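O-methyltransferase (Coxiella burnetii, PDB 3TR6) probably transfers a methyl group from S-adenosylmethionine to a hydroxyl oxygen of its substrate, with a divalent metal ion bound near the cofactor pocket. Local coordinates at residues Val60-Lys66 and Ala85-Thr91; Leu161-Gly167 and Ala221-Ser225. One frame throughout, in Å; residues are numbered along the deposited sequence.

Contact 1 (Val60-Lys66 and Ala85-Thr91); sequences VKLMQAK and ALPKDGT
V60, on the last turns of helix 50-63, lays CG1 over the chain at A85 and L86: CG1 is 3.9 Å from A85 CB, 3.6 Å from A85 O and 4.3 Å from L86 CD2, with chi1 in the t well. K61 adds its aliphatic part, CG to A85 CB 3.9 Å. The helix ends in a Schellman motif. Q64 takes positive phi (52/54) as the C-prime residue, A65 N bonds V60 O (2.9 Å), and Q64 N bonds K61 O weakly (3.2 Å). A65 is extended (-68/126) and K66 bends back (-107/-12), which aims its carbonyl at T91. By CA atoms the segments run at 6.0 Å (K61-A85) and 6.5 Å (Q64-P87), closing to 3.8 Å only at K66-G90. P87 to G90 form a type I turn closed by G90 N to P87 O at 2.8 Å. P87 CD packs closely on A65 O (3.1 Å), and G90 CA makes a CA-H...O contact with K66 O (3.3 Å). T91 N donates to K66 O (2.9 Å, 161°), where strands 67-71 and 91-96 begin side by side as parallel neighbours of the Rossmann-like sheet. Outside the pair, K66 N bonds D142 OD2. K66 NZ reaches D89 OD1 at 3.3 Å. The join thus combines a short apolar core of V60, A85, L86 and P87, one backbone hydrogen bond, and a solvent-facing, weakly bonded K66-D89 salt bridge.

Contact 2 (Leu161-Gly167 and Ala221-Ser225); sequences LKLLREG and ARKKS
A221 opens the segment on strand 218-223, its backbone bonded to I170 of strand 168-173. R222, all-trans through chi3, brings NH2 to 3.6 Å from G167 CA, over one guanidinium face; a water joins R222 NE (3.1 Å) to G167 O (2.6 Å). K223 points toward 161-167 and is fully extended, so K223 NZ donates hydrogen bonds to L161 O and L164 O, 2.9 Å each, where helix 153-163 ends. K223 CG lies 4.0 Å from L161 CD2 and K223 CD 4.0 Å from L164 CB; W139 adds a cation-pi contact. K223 O accepts from G167 N (2.8 Å, 143°), with CA atoms 4.9 Å apart; the positive phi of G167 (85/6) calls for glycine, since a CB would jam against the preceding carbonyl. After K224, S225 is poorly ordered: S225 CB is 3.3 Å from E166 OE2; S225 OXT and E166 OE1, acceptors of like charge, come within 3.4 Å without bonding. Antiparallel beside 168-173, 218-223 is the seventh strand of the 3-2-1-4-5-7-6 sheet of class I methyltransferases.

How the contacts relate
From the N terminus, helix 50-63 leads into contact 1, which closes the loop formed by strand 67-71 and helix 77-83 as the chain reaches strand 91-96. Strands 91-96, 118-122 and 141-146 follow before helix 153-163 opens contact 2, whose loop closes at the C terminus through strand 218-223. The loops are in series, neither nested nor crossed. Contact 1 ties a helix end to the loop before strand 91-96, where two parallel strands start; contact 2 joins a helix end to the antiparallel side of the sheet. About 17 Å separates their centres, yet M63 CE meets G167 O at 3.4 Å, and Q64 OE1 takes a weak hydrogen bond from R222 of the second subunit.

Contact 1 (Val60-Lys66 and Ala85-Thr91)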
loop_
_atom_site.group_PDB
_atom_site.type_symbol
_atom_site.label_atom_id
_atom_site.label_comp_id
_atom_site.label_asym_id
_atom_site.label_seq_id
_atom_site.Cartn_x
_atom_site.Cartn_y
_atom_site.Cartn_z
ATOM N N VAL A 60 6.410 7.349 2.170
ATOM C CA VAL A 60 7.412 8.235 2.752
ATOM C C VAL A 60 6.866 8.890 4.021
ATOM O O VAL A 60 7.562 8.996 5.031
ATOM C CB VAL A 60 7.854 9.331 1.754
ATOM C CG1 VAL A 60 8.636 10.429 2.470
ATOM C CG2 VAL A 60 8.678 8.729 0.626
ATOM N N LYS A 61 5.611 9.322 3.968
ATOM C CA LYS A 61 4.990 9.974 5.112
ATOM C C LYS A 61 4.723 9.008 6.269
ATOM O O LYS A 61 4.948 9.348 7.431
ATOM C CB LYS A 61 3.704 10.690 4.692
ATOM C CG LYS A 61 3.945 11.935 3.845
ATOM C CD LYS A 61 2.637 12.567 3.399
ATOM C CE LYS A 61 2.752 14.085 3.311
ATOM N NZ LYS A 61 2.868 14.569 1.907
ATOM N N LEU A 62 4.253 7.805 5.953
ATOM C CA LEU A 62 3.947 6.819 6.987
ATOM C C LEU A 62 5.198 6.380 7.737
ATOM O O LEU A 62 5.183 6.219 8.958
ATOM C CB LEU A 62 3.237 5.606 6.388
ATOM C CG LEU A 62 1.743 5.761 6.106
ATOM C CD1 LEU A 62 1.237 4.590 5.286
ATOM C CD2 LEU A 62 0.963 5.893 7.403
HETATM N N MSE A 63 6.285 6.187 7.000
HETATM C CA MSE A 63 7.536 5.759 7.606
HETATM C C MSE A 63 8.299 6.945 8.156
HETATM O O MSE A 63 9.244 6.776 8.925
HETATM C CB MSE A 63 8.406 5.036 6.584
HETATM C CG MSE A 63 7.718 3.877 5.922
HETATM SE SE MSE A 63 8.874 3.039 4.618
HETATM C CE MSE A 63 10.166 2.204 5.821
ATOM N N GLN A 64 7.878 8.143 7.768
ATOM C CA GLN A 64 8.655 9.337 8.050
ATOM C C GLN A 64 10.076 9.091 7.562
ATOM O O GLN A 64 11.042 9.224 8.315
ATOM C CB GLN A 64 8.645 9.645 9.545
ATOM C CG GLN A 64 8.310 11.082 9.861
ATOM C CD GLN A 64 6.899 11.437 9.466
ATOM O OE1 GLN A 64 5.939 10.957 10.067
ATOM N NE2 GLN A 64 6.761 12.269 8.443
ATOM N N ALA A 65 10.189 8.706 6.296
ATOM C CA ALA A 65 11.471 8.361 5.705
ATOM C C ALA A 65 12.358 9.593 5.584
ATOM O O ALA A 65 11.954 10.606 5.015
ATOM C CB ALA A 65 11.264 7.713 4.348
ATOM N N LYS A 66 13.568 9.504 6.127
ATOM C CA LYS A 66 14.495 10.632 6.120
ATOM C C LYS A 66 15.634 10.420 5.127
ATOM O O LYS A 66 16.377 11.348 4.813
ATOM C CB LYS A 66 15.045 10.883 7.527
ATOM C CG LYS A 66 13.967 11.203 8.553
ATOM C CD LYS A 66 14.546 11.333 9.952
ATOM C CE LYS A 66 13.453 11.468 11.004
ATOM N NZ LYS A 66 12.624 12.689 10.802
ATOM N N ALA A 85 7.136 14.657 -0.233
ATOM C CA ALA A 85 6.583 14.036 0.966
ATOM C C ALA A 85 7.613 13.948 2.088
ATOM O O ALA A 85 7.266 13.686 3.241
ATOM C CB ALA A 85 6.025 12.656 0.640
ATOM N N LEU A 86 8.876 14.175 1.741
ATOM C CA LEU A 86 9.972 14.138 2.701
ATOM C C LEU A 86 9.740 15.069 3.880
ATOM O O LEU A 86 9.279 16.196 3.705
ATOM C CB LEU A 86 11.285 14.521 2.022
ATOM C CG LEU A 86 12.016 13.470 1.190
ATOM C CD1 LEU A 86 13.188 14.111 0.462
ATOM C CD2 LEU A 86 12.487 12.314 2.065
ATOM N N PRO A 87 10.061 14.596 5.093
ATOM C CA PRO A 87 10.050 15.476 6.265
ATOM C C PRO A 87 11.158 16.521 6.148
ATOM O O PRO A 87 12.034 16.373 5.294
ATOM C CB PRO A 87 10.314 14.516 7.431
ATOM C CG PRO A 87 10.943 13.315 6.817
ATOM C CD PRO A 87 10.363 13.199 5.446
ATOM N N LYS A 88 11.116 17.555 6.984
ATOM C CA LYS A 88 12.016 18.704 6.843
ATOM C C LYS A 88 13.490 18.318 6.719
ATOM O O LYS A 88 14.250 18.969 6.002
ATOM C CB LYS A 88 11.833 19.688 8.002
ATOM C CG LYS A 88 12.309 19.162 9.350
ATOM C CD LYS A 88 12.411 20.280 10.383
ATOM C CE LYS A 88 13.443 21.325 9.975
ATOM N NZ LYS A 88 13.620 22.378 11.017
ATOM N N ASP A 89 13.885 17.258 7.415
ATOM C CA ASP A 89 15.284 16.845 7.462
ATOM C C ASP A 89 15.567 15.634 6.578
ATOM O O ASP A 89 16.597 14.977 6.725
ATOM C CB ASP A 89 15.700 16.548 8.906
ATOM C CG ASP A 89 14.808 15.504 9.573
ATOM O OD1 ASP A 89 13.565 15.599 9.443
ATOM O OD2 ASP A 89 15.349 14.581 10.225
ATOM N N GLY A 90 14.649 15.339 5.663
ATOM C CA GLY A 90 14.799 14.190 4.791
ATOM C C GLY A 90 15.548 14.521 3.517
ATOM O O GLY A 90 15.510 15.654 3.039
ATOM N N THR A 91 16.242 13.530 2.969
ATOM C CA THR A 91 16.935 13.705 1.701
ATOM C C THR A 91 16.686 12.524 0.774
ATOM O O THR A 91 16.420 11.408 1.224
ATOM C CB THR A 91 18.456 13.900 1.885
ATOM O OG1 THR A 91 19.026 12.752 2.532
ATOM C CG2 THR A 91 18.738 15.151 2.706
#

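Contact 2 (Leu161-Gly167 and Ala221-Ser225)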
loop_
_atom_site.group_PDB
_atom_site.type_symbol
_atom_site.label_atom_id
_atom_site.label_comp_id
_atom_site.label_asym_id
_atom_site.label_seq_id
_atom_site.Cartn_x
_atom_site.Cartn_y
_atom_site.Cartn_z
ATOM N N LEU A 161 18.919 -4.201 -0.131
ATOM C CA LEU A 161 18.775 -4.862 1.160
ATOM C C LEU A 161 19.904 -4.464 2.102
ATOM O O LEU A 161 19.673 -4.155 3.268
ATOM C CB LEU A 161 18.737 -6.380 1.000
ATOM C CG LEU A 161 17.353 -7.011 0.877
ATOM C CD1 LEU A 161 17.469 -8.524 0.791
ATOM C CD2 LEU A 161 16.492 -6.608 2.058
ATOM N N LYS A 162 21.127 -4.472 1.587
ATOM C CA LYS A 162 22.293 -4.120 2.386
ATOM C C LYS A 162 22.185 -2.688 2.901
ATOM O O LYS A 162 22.570 -2.395 4.032
ATOM C CB LYS A 162 23.577 -4.278 1.562
ATOM C CG LYS A 162 23.867 -5.694 1.076
ATOM C CD LYS A 162 25.113 -5.712 0.196
ATOM C CE LYS A 162 25.553 -7.126 -0.150
ATOM N NZ LYS A 162 24.607 -7.822 -1.069
ATOM N N LEU A 163 21.651 -1.803 2.063
ATOM C CA LEU A 163 21.590 -0.376 2.368
ATOM C C LEU A 163 20.405 0.013 3.252
ATOM O O LEU A 163 20.363 1.117 3.799
ATOM C CB LEU A 163 21.558 0.438 1.073
ATOM C CG LEU A 163 22.867 0.530 0.291
ATOM C CD1 LEU A 163 22.606 0.784 -1.183
ATOM C CD2 LEU A 163 23.773 1.607 0.876
ATOM N N LEU A 164 19.439 -0.890 3.383
ATOM C CA LEU A 164 18.235 -0.595 4.149
ATOM C C LEU A 164 18.435 -0.822 5.635
ATOM O O LEU A 164 19.069 -1.797 6.046
ATOM C CB LEU A 164 17.051 -1.438 3.665
ATOM C CG LEU A 164 16.315 -0.986 2.402
ATOM C CD1 LEU A 164 15.128 -1.895 2.157
ATOM C CD2 LEU A 164 15.871 0.466 2.513
ATOM N N ARG A 165 17.885 0.084 6.439
ATOM C CA ARG A 165 17.819 -0.133 7.875
ATOM C C ARG A 165 16.893 -1.308 8.155
ATOM O O ARG A 165 16.213 -1.809 7.260
ATOM C CB ARG A 165 17.291 1.105 8.600
ATOM C CG ARG A 165 15.806 1.375 8.387
ATOM C CD ARG A 165 15.285 2.347 9.433
ATOM N NE ARG A 165 13.975 2.916 9.117
ATOM C CZ ARG A 165 12.811 2.331 9.382
ATOM N NH1 ARG A 165 12.776 1.134 9.951
ATOM N NH2 ARG A 165 11.680 2.942 9.068
ATOM N N GLU A 166 16.880 -1.752 9.404
ATOM C CA GLU A 166 15.926 -2.754 9.836
ATOM C C GLU A 166 14.539 -2.128 9.735
ATOM O O GLU A 166 14.299 -1.049 10.282
ATOM C CB GLU A 166 16.232 -3.162 11.272
ATOM C CG GLU A 166 15.499 -4.391 11.760
ATOM C CD GLU A 166 16.072 -4.910 13.065
ATOM O OE1 GLU A 166 17.211 -5.434 13.052
ATOM O OE2 GLU A 166 15.388 -4.783 14.105
ATOM N N GLY A 167 13.637 -2.787 9.015
ATOM C CA GLY A 167 12.308 -2.250 8.793
ATOM C C GLY A 167 12.246 -1.299 7.610
ATOM O O GLY A 167 11.218 -0.672 7.367
ATOM N N ALA A 221 8.813 -4.724 -0.264
ATOM C CA ALA A 221 9.534 -5.682 0.564
ATOM C C ALA A 221 10.156 -4.985 1.772
ATOM O O ALA A 221 11.089 -4.194 1.633
ATOM C CB ALA A 221 10.597 -6.395 -0.252
ATOM N N ARG A 222 9.621 -5.277 2.954
ATOM C CA ARG A 222 10.150 -4.728 4.195
ATOM C C ARG A 222 11.248 -5.623 4.768
ATOM O O ARG A 222 11.035 -6.814 4.992
ATOM C CB ARG A 222 9.025 -4.557 5.216
ATOM C CG ARG A 222 9.472 -3.981 6.543
ATOM C CD ARG A 222 8.349 -4.015 7.565
ATOM N NE ARG A 222 8.792 -3.484 8.848
ATOM C CZ ARG A 222 9.371 -4.213 9.796
ATOM N NH1 ARG A 222 9.568 -5.511 9.607
ATOM N NH2 ARG A 222 9.749 -3.643 10.931
ATOM N N LYS A 223 12.419 -5.042 5.002
ATOM C CA LYS A 223 13.546 -5.775 5.569
ATOM C C LYS A 223 13.272 -6.157 7.026
ATOM O O LYS A 223 13.135 -5.288 7.890
ATOM C CB LYS A 223 14.824 -4.936 5.467
ATOM C CG LYS A 223 16.087 -5.674 5.878
ATOM C CD LYS A 223 17.315 -4.787 5.743
ATOM C CE LYS A 223 18.585 -5.538 6.116
ATOM N NZ LYS A 223 19.781 -4.653 6.092
ATOM N N LYS A 224 13.193 -7.461 7.287
ATOM C CA LYS A 224 12.857 -7.972 8.614
ATOM C C LYS A 224 13.954 -7.759 9.652
ATOM O O LYS A 224 15.127 -7.562 9.315
ATOM C CB LYS A 224 12.485 -9.457 8.552
ATOM C CG LYS A 224 11.235 -9.739 7.751
ATOM C CD LYS A 224 10.541 -11.012 8.204
ATOM C CE LYS A 224 11.375 -12.244 7.914
ATOM N NZ LYS A 224 10.538 -13.481 7.907
ATOM N N SER A 225 13.555 -7.815 10.922
ATOM C CA SER A 225 14.483 -7.673 12.046
ATOM C C SER A 225 15.456 -8.854 12.121
ATOM O O SER A 225 15.127 -9.967 11.705
ATOM C CB SER A 225 13.703 -7.557 13.363
ATOM O OG SER A 225 12.568 -6.702 13.222
ATOM O OXT SER A 225 16.592 -8.730 12.592
HETATM O O HOH W 1 9.220 -0.383 9.018
#